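Local coordinates for protein acetone carboxylase alpha subunit (Xanthobacter autotrophicus Py2, PDB 5M45) that belongs to the hydantoinase B/oxoprolinase family and binds a manganese(II) ion as part of an assembly of six protein chains, at residues A[182-187]-A[533-538]; A[436-441]-A[452-457]. All blocks are in the same frame, centred on the assembly; numbering follows the deposited sequence.

Both contacts lie within the hydantoinase B/oxoprolinase region of the chain, with centres about 7 Å apart, and meet through one small antiparallel sheet in which strands 532-535 and 440-442 are neighbours. Interaction 1 sets the loop 182-187 against the first of these strands; interaction 2, nested in the chain between its two segments, is the hairpin that carries the second. Among the hydrogen bonds between them are Ser186 N to Asn454 OD1 at 2.9 Å, and Met537 N to Asn437 OD1, also at 2.9 Å. The side chains of Met187 and Phe456 each come within about 5 Å of the manganese ion held by His150, Asp153 and His175.

Interaction 1: A[182-187]-A[533-538]; sequences VGPGSM and TMFFMG
Pro184 and Phe535 make the main touch in a buried contact between a loop and a beta strand, in which a phenylalanine ring meets a proline and backbone carbonyls. The loop 182-187 follows strand 165-175 of a seven-stranded antiparallel sheet, and strand 532-535 belongs to a separate antiparallel sheet of four strands, so the contact lays a loop leading out of one sheet against a strand of another within the hydantoinase B/oxoprolinase fold. No hydrogen bond crosses it; the segments meet by van der Waals contact.

The Phe535 ring is the centre. Its CG sits between the backbone N and the carbonyl carbon (chi1 63°), the crowded position, and the ring reaches from the strand toward the loop. CE1 meets the proline at two points, the ring carbon Pro184 CD at 3.7 Å and the backbone Pro184 O at 3.4 Å, the latter approaching obliquely. Farther round, Phe535 CE2 has Met187 O at its edge and near its plane, at 4.2 Å. A large flat ring suits this place because it fills the curve of a loop that bends past it. Gly183 and Gly185, with no side chains, let the loop backbone pass close by the ring; Gly185 does so at phi 166° and psi 179°, a conformation that glycine adopts readily.

At one end, Pro184 and Thr533 cross at about a right angle. Thr533 OG1 lies 3.9 Å from Pro184 CG but is hydrogen-bonded to Glu609 OE2, while Phe309 of the second subunit packs on the same threonine. Ser186 turns the other way: its OG is hydrogen-bonded to Ile177 O and to NE2 of His175, a manganese ligand. Met187 O, which is hydrogen-bonded to Gln440 NE2, has Met537 CG 3.8 Å away.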
loop_
_atom_site.group_PDB
_atom_site.type_symbol
_atom_site.label_atom_id
_atom_site.label_comp_id
_atom_site.label_asym_id
_atom_site.label_seq_id
_atom_site.Cartn_x
_atom_site.Cartn_y
_atom_site.Cartn_z
ATOM N N VAL A 182 -8.422 2.264 -3.494
ATOM C CA VAL A 182 -9.108 3.563 -3.690
ATOM C C VAL A 182 -10.650 3.397 -3.588
ATOM O O VAL A 182 -11.311 4.143 -2.848
ATOM C CB VAL A 182 -8.702 4.213 -5.030
ATOM C CG1 VAL A 182 -9.583 5.425 -5.373
ATOM C CG2 VAL A 182 -7.208 4.597 -4.989
ATOM N N GLY A 183 -11.189 2.417 -4.295
ATOM C CA GLY A 183 -12.621 2.088 -4.197
ATOM C C GLY A 183 -12.941 1.147 -3.026
ATOM O O GLY A 183 -12.193 0.201 -2.781
ATOM N N PRO A 184 -14.067 1.388 -2.324
ATOM C CA PRO A 184 -14.475 0.572 -1.185
ATOM C C PRO A 184 -15.268 -0.667 -1.558
ATOM O O PRO A 184 -16.486 -0.616 -1.718
ATOM C CB PRO A 184 -15.355 1.526 -0.373
ATOM C CG PRO A 184 -15.980 2.422 -1.400
ATOM C CD PRO A 184 -14.914 2.591 -2.457
ATOM N N GLY A 185 -14.571 -1.780 -1.668
ATOM C CA GLY A 185 -15.133 -3.078 -2.050
ATOM C C GLY A 185 -13.999 -4.039 -2.398
ATOM O O GLY A 185 -12.818 -3.638 -2.381
ATOM N N SER A 186 -14.344 -5.285 -2.748
ATOM C CA SER A 186 -13.347 -6.281 -3.181
ATOM C C SER A 186 -13.001 -6.139 -4.661
ATOM O O SER A 186 -11.837 -6.291 -5.041
ATOM C CB SER A 186 -13.830 -7.711 -2.938
ATOM O OG SER A 186 -14.459 -7.931 -1.681
ATOM N N MET A 187 -14.015 -5.852 -5.487
ATOM C CA MET A 187 -13.908 -5.784 -6.955
ATOM C C MET A 187 -13.880 -4.320 -7.410
ATOM O O MET A 187 -14.695 -3.854 -8.206
ATOM C CB MET A 187 -15.112 -6.499 -7.588
ATOM C CG MET A 187 -15.475 -7.855 -7.013
ATOM S SD MET A 187 -14.093 -9.030 -6.844
ATOM C CE MET A 187 -15.026 -10.454 -6.319
ATOM N N THR A 533 -21.224 5.620 0.585
ATOM C CA THR A 533 -21.112 5.597 -0.905
ATOM C C THR A 533 -21.359 4.179 -1.448
ATOM O O THR A 533 -21.188 3.203 -0.715
ATOM C CB THR A 533 -19.728 6.032 -1.425
ATOM O OG1 THR A 533 -18.720 5.153 -0.904
ATOM C CG2 THR A 533 -19.444 7.476 -1.033
ATOM N N MET A 534 -21.812 4.076 -2.712
ATOM C CA MET A 534 -21.949 2.787 -3.401
ATOM C C MET A 534 -21.579 2.906 -4.890
ATOM O O MET A 534 -21.544 4.003 -5.453
ATOM C CB MET A 534 -23.373 2.208 -3.255
ATOM C CG MET A 534 -23.902 2.156 -1.812
ATOM S SD MET A 534 -25.508 1.367 -1.578
ATOM C CE MET A 534 -25.125 -0.350 -1.974
ATOM N N PHE A 535 -21.319 1.772 -5.521
ATOM C CA PHE A 535 -21.030 1.703 -6.957
ATOM C C PHE A 535 -21.395 0.321 -7.533
ATOM O O PHE A 535 -21.715 -0.617 -6.792
ATOM C CB PHE A 535 -19.586 2.128 -7.280
ATOM C CG PHE A 535 -18.490 1.247 -6.670
ATOM C CD1 PHE A 535 -18.055 1.448 -5.347
ATOM C CD2 PHE A 535 -17.855 0.266 -7.438
ATOM C CE1 PHE A 535 -17.036 0.679 -4.796
ATOM C CE2 PHE A 535 -16.839 -0.507 -6.897
ATOM C CZ PHE A 535 -16.431 -0.310 -5.592
ATOM N N PHE A 536 -21.430 0.273 -8.863
ATOM C CA PHE A 536 -21.796 -0.920 -9.646
ATOM C C PHE A 536 -20.582 -1.464 -10.401
ATOM O O PHE A 536 -19.716 -0.686 -10.843
ATOM C CB PHE A 536 -22.895 -0.541 -10.701
ATOM C CG PHE A 536 -24.233 -0.158 -10.110
ATOM C CD1 PHE A 536 -24.495 1.142 -9.714
ATOM C CD2 PHE A 536 -25.242 -1.086 -9.982
ATOM C CE1 PHE A 536 -25.735 1.517 -9.169
ATOM C CE2 PHE A 536 -26.487 -0.733 -9.440
ATOM C CZ PHE A 536 -26.731 0.580 -9.013
ATOM N N MET A 537 -20.522 -2.775 -10.585
ATOM C CA MET A 537 -19.448 -3.434 -11.358
ATOM C C MET A 537 -19.939 -4.745 -11.988
ATOM O O MET A 537 -20.237 -5.703 -11.291
ATOM C CB MET A 537 -18.213 -3.719 -10.469
ATOM C CG MET A 537 -16.984 -4.272 -11.218
ATOM S SD MET A 537 -16.415 -3.276 -12.610
ATOM C CE MET A 537 -16.609 -4.321 -14.063
ATOM N N GLY A 538 -19.991 -4.752 -13.327
ATOM C CA GLY A 538 -20.425 -5.905 -14.145
ATOM C C GLY A 538 -20.458 -5.556 -15.631
ATOM O O GLY A 538 -20.187 -4.404 -16.020
#

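Interaction 2: A[436-441]-A[452-457]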
loop_
_atom_site.group_PDB
_atom_site.type_symbol
_atom_site.label_atom_id
_atom_site.label_comp_id
_atom_site.label_asym_id
_atom_site.label_seq_id
_atom_site.Cartn_x
_atom_site.Cartn_y
_atom_site.Cartn_z
ATOM N N SER A 436 -21.578 -11.403 -12.090
ATOM C CA SER A 436 -21.811 -9.976 -11.693
ATOM C C SER A 436 -23.332 -9.769 -11.608
ATOM O O SER A 436 -24.071 -10.685 -11.997
ATOM C CB SER A 436 -21.155 -9.036 -12.716
ATOM O OG SER A 436 -21.815 -9.077 -13.996
ATOM N N ASN A 437 -23.876 -8.650 -11.117
ATOM C CA ASN A 437 -23.221 -7.461 -10.512
ATOM C C ASN A 437 -22.608 -7.720 -9.140
ATOM O O ASN A 437 -23.107 -8.551 -8.404
ATOM C CB ASN A 437 -24.289 -6.376 -10.330
ATOM C CG ASN A 437 -23.727 -5.071 -9.731
ATOM O OD1 ASN A 437 -22.948 -4.348 -10.384
ATOM N ND2 ASN A 437 -24.170 -4.744 -8.519
ATOM N N TRP A 438 -21.560 -6.958 -8.809
ATOM C CA TRP A 438 -20.968 -6.889 -7.465
ATOM C C TRP A 438 -21.387 -5.591 -6.733
ATOM O O TRP A 438 -20.890 -4.476 -7.044
ATOM C CB TRP A 438 -19.434 -6.986 -7.558
ATOM C CG TRP A 438 -18.933 -8.270 -8.123
ATOM C CD1 TRP A 438 -18.613 -8.512 -9.448
ATOM C CD2 TRP A 438 -18.693 -9.507 -7.426
ATOM N NE1 TRP A 438 -18.198 -9.802 -9.610
ATOM C CE2 TRP A 438 -18.257 -10.454 -8.401
ATOM C CE3 TRP A 438 -18.851 -9.924 -6.107
ATOM C CZ2 TRP A 438 -17.932 -11.777 -8.081
ATOM C CZ3 TRP A 438 -18.519 -11.268 -5.762
ATOM C CH2 TRP A 438 -18.039 -12.173 -6.766
ATOM N N LEU A 439 -22.333 -5.732 -5.799
ATOM C CA LEU A 439 -22.790 -4.622 -4.971
ATOM C C LEU A 439 -21.657 -4.240 -4.002
ATOM O O LEU A 439 -21.187 -5.077 -3.245
ATOM C CB LEU A 439 -24.077 -4.988 -4.195
ATOM C CG LEU A 439 -24.690 -3.970 -3.215
ATOM C CD1 LEU A 439 -26.182 -4.162 -3.052
ATOM C CD2 LEU A 439 -24.026 -3.956 -1.821
ATOM N N GLN A 440 -21.224 -2.991 -4.071
ATOM C CA GLN A 440 -20.054 -2.513 -3.280
ATOM C C GLN A 440 -20.286 -1.103 -2.752
ATOM O O GLN A 440 -21.136 -0.376 -3.256
ATOM C CB GLN A 440 -18.807 -2.506 -4.153
ATOM C CG GLN A 440 -18.366 -3.905 -4.593
ATOM C CD GLN A 440 -17.235 -3.861 -5.591
ATOM O OE1 GLN A 440 -16.062 -3.772 -5.221
ATOM N NE2 GLN A 440 -17.581 -3.882 -6.877
ATOM N N GLY A 441 -19.514 -0.730 -1.748
ATOM C CA GLY A 441 -19.593 0.572 -1.104
ATOM C C GLY A 441 -18.918 0.633 0.246
ATOM O O GLY A 441 -18.445 -0.375 0.759
ATOM N N ALA A 452 -16.748 -1.517 4.694
ATOM C CA ALA A 452 -17.011 -1.693 3.271
ATOM C C ALA A 452 -17.881 -2.938 3.081
ATOM O O ALA A 452 -17.920 -3.814 3.941
ATOM C CB ALA A 452 -15.709 -1.830 2.486
ATOM N N VAL A 453 -18.610 -2.959 1.979
ATOM C CA VAL A 453 -19.455 -4.102 1.604
ATOM C C VAL A 453 -19.049 -4.659 0.217
ATOM O O VAL A 453 -18.469 -3.933 -0.626
ATOM C CB VAL A 453 -20.965 -3.780 1.644
ATOM C CG1 VAL A 453 -21.358 -3.302 3.030
ATOM C CG2 VAL A 453 -21.392 -2.712 0.632
ATOM N N ASN A 454 -19.336 -5.945 0.028
ATOM C CA ASN A 454 -19.079 -6.633 -1.227
ATOM C C ASN A 454 -19.958 -7.885 -1.270
ATOM O O ASN A 454 -19.552 -8.942 -0.791
ATOM C CB ASN A 454 -17.602 -7.001 -1.379
ATOM C CG ASN A 454 -17.261 -7.466 -2.802
ATOM O OD1 ASN A 454 -16.747 -6.705 -3.602
ATOM N ND2 ASN A 454 -17.543 -8.737 -3.107
ATOM N N SER A 455 -21.165 -7.757 -1.828
ATOM C CA SER A 455 -22.131 -8.843 -1.789
ATOM C C SER A 455 -21.711 -10.013 -2.677
ATOM O O SER A 455 -21.358 -9.810 -3.886
ATOM C CB SER A 455 -23.518 -8.380 -2.266
ATOM O OG SER A 455 -24.404 -9.476 -2.280
ATOM N N PHE A 456 -21.810 -11.225 -2.113
ATOM C CA PHE A 456 -21.598 -12.478 -2.866
ATOM C C PHE A 456 -22.931 -13.137 -3.331
ATOM O O PHE A 456 -22.981 -14.344 -3.590
ATOM C CB PHE A 456 -20.676 -13.453 -2.088
ATOM C CG PHE A 456 -19.209 -13.334 -2.470
ATOM C CD1 PHE A 456 -18.459 -12.236 -2.081
ATOM C CD2 PHE A 456 -18.568 -14.345 -3.205
ATOM C CE1 PHE A 456 -17.127 -12.120 -2.435
ATOM C CE2 PHE A 456 -17.264 -14.225 -3.565
ATOM C CZ PHE A 456 -16.518 -13.128 -3.171
ATOM N N GLU A 457 -23.966 -12.320 -3.552
ATOM C CA GLU A 457 -25.175 -12.785 -4.243
ATOM C C GLU A 457 -24.799 -13.309 -5.644
ATOM O O GLU A 457 -25.448 -14.234 -6.091
ATOM C CB GLU A 457 -26.273 -11.688 -4.330
ATOM C CG GLU A 457 -27.039 -11.531 -3.017
ATOM C CD GLU A 457 -28.272 -10.642 -3.089
ATOM O OE1 GLU A 457 -28.338 -9.669 -3.884
ATOM O OE2 GLU A 457 -29.213 -10.947 -2.302
HETATM O O HOH W 1 -23.348 -8.777 -5.610
#
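Leu439 and Ser455, and beyond them Gly441 and Val453, are joined by backbone hydrogen bonds between two antiparallel segments. Ser455 N donates to Leu439 O at 3.0 Å, and Val453 N to Gly441 O at 2.9 Å. Between these bonds, Gln440 and Asn454 form a non-hydrogen-bonded pair, where CA-H...O contacts fill in: Asn454 CA approaches Leu439 O, and Gln440 CA approaches Val453 O.

A water extends the polar link past the last backbone bond. It donates to Asn437 O and to Ser455 O while accepting from Leu439 N, so three backbone groups that do not meet directly are satisfied by one molecule. Ser455 OG receives Glu457 N, an ST turn for which a short hydroxyl side chain is well suited.

The paired backbones belong to a beta hairpin, strands 440-442 and 450-454, with strand 450-454 outermost in its four-stranded sheet within this chain; the water and the ST turn lie beyond the strand pairing.

The aromatic contact is T-shaped. Trp438 directs the edge of its six-membered ring at Phe456, the planes at 74° and the centroids 4.9 Å apart. Its CZ3 stands 3.6 Å above the centre of the Phe456 face, where an aromatic C-H meets pi density.

Apolar branches meet on the face bearing Val453: Leu439 CD2 touches Val453 CG2 at 3.8 Å, and the same valine methyl lies against the backbone of Gly441, 3.6 Å from its N.

Gln440 and Asn454 point to the other face, beside the Trp438 ring. They run side by side, amide planes 70° apart, with Gln440 CG 3.4 Å from Asn454 OD1. That OD1 takes the hydrogen bond from Ser186 N, and Asn454 ND2 comes obliquely to within 3.5 Å of Trp438 CE3.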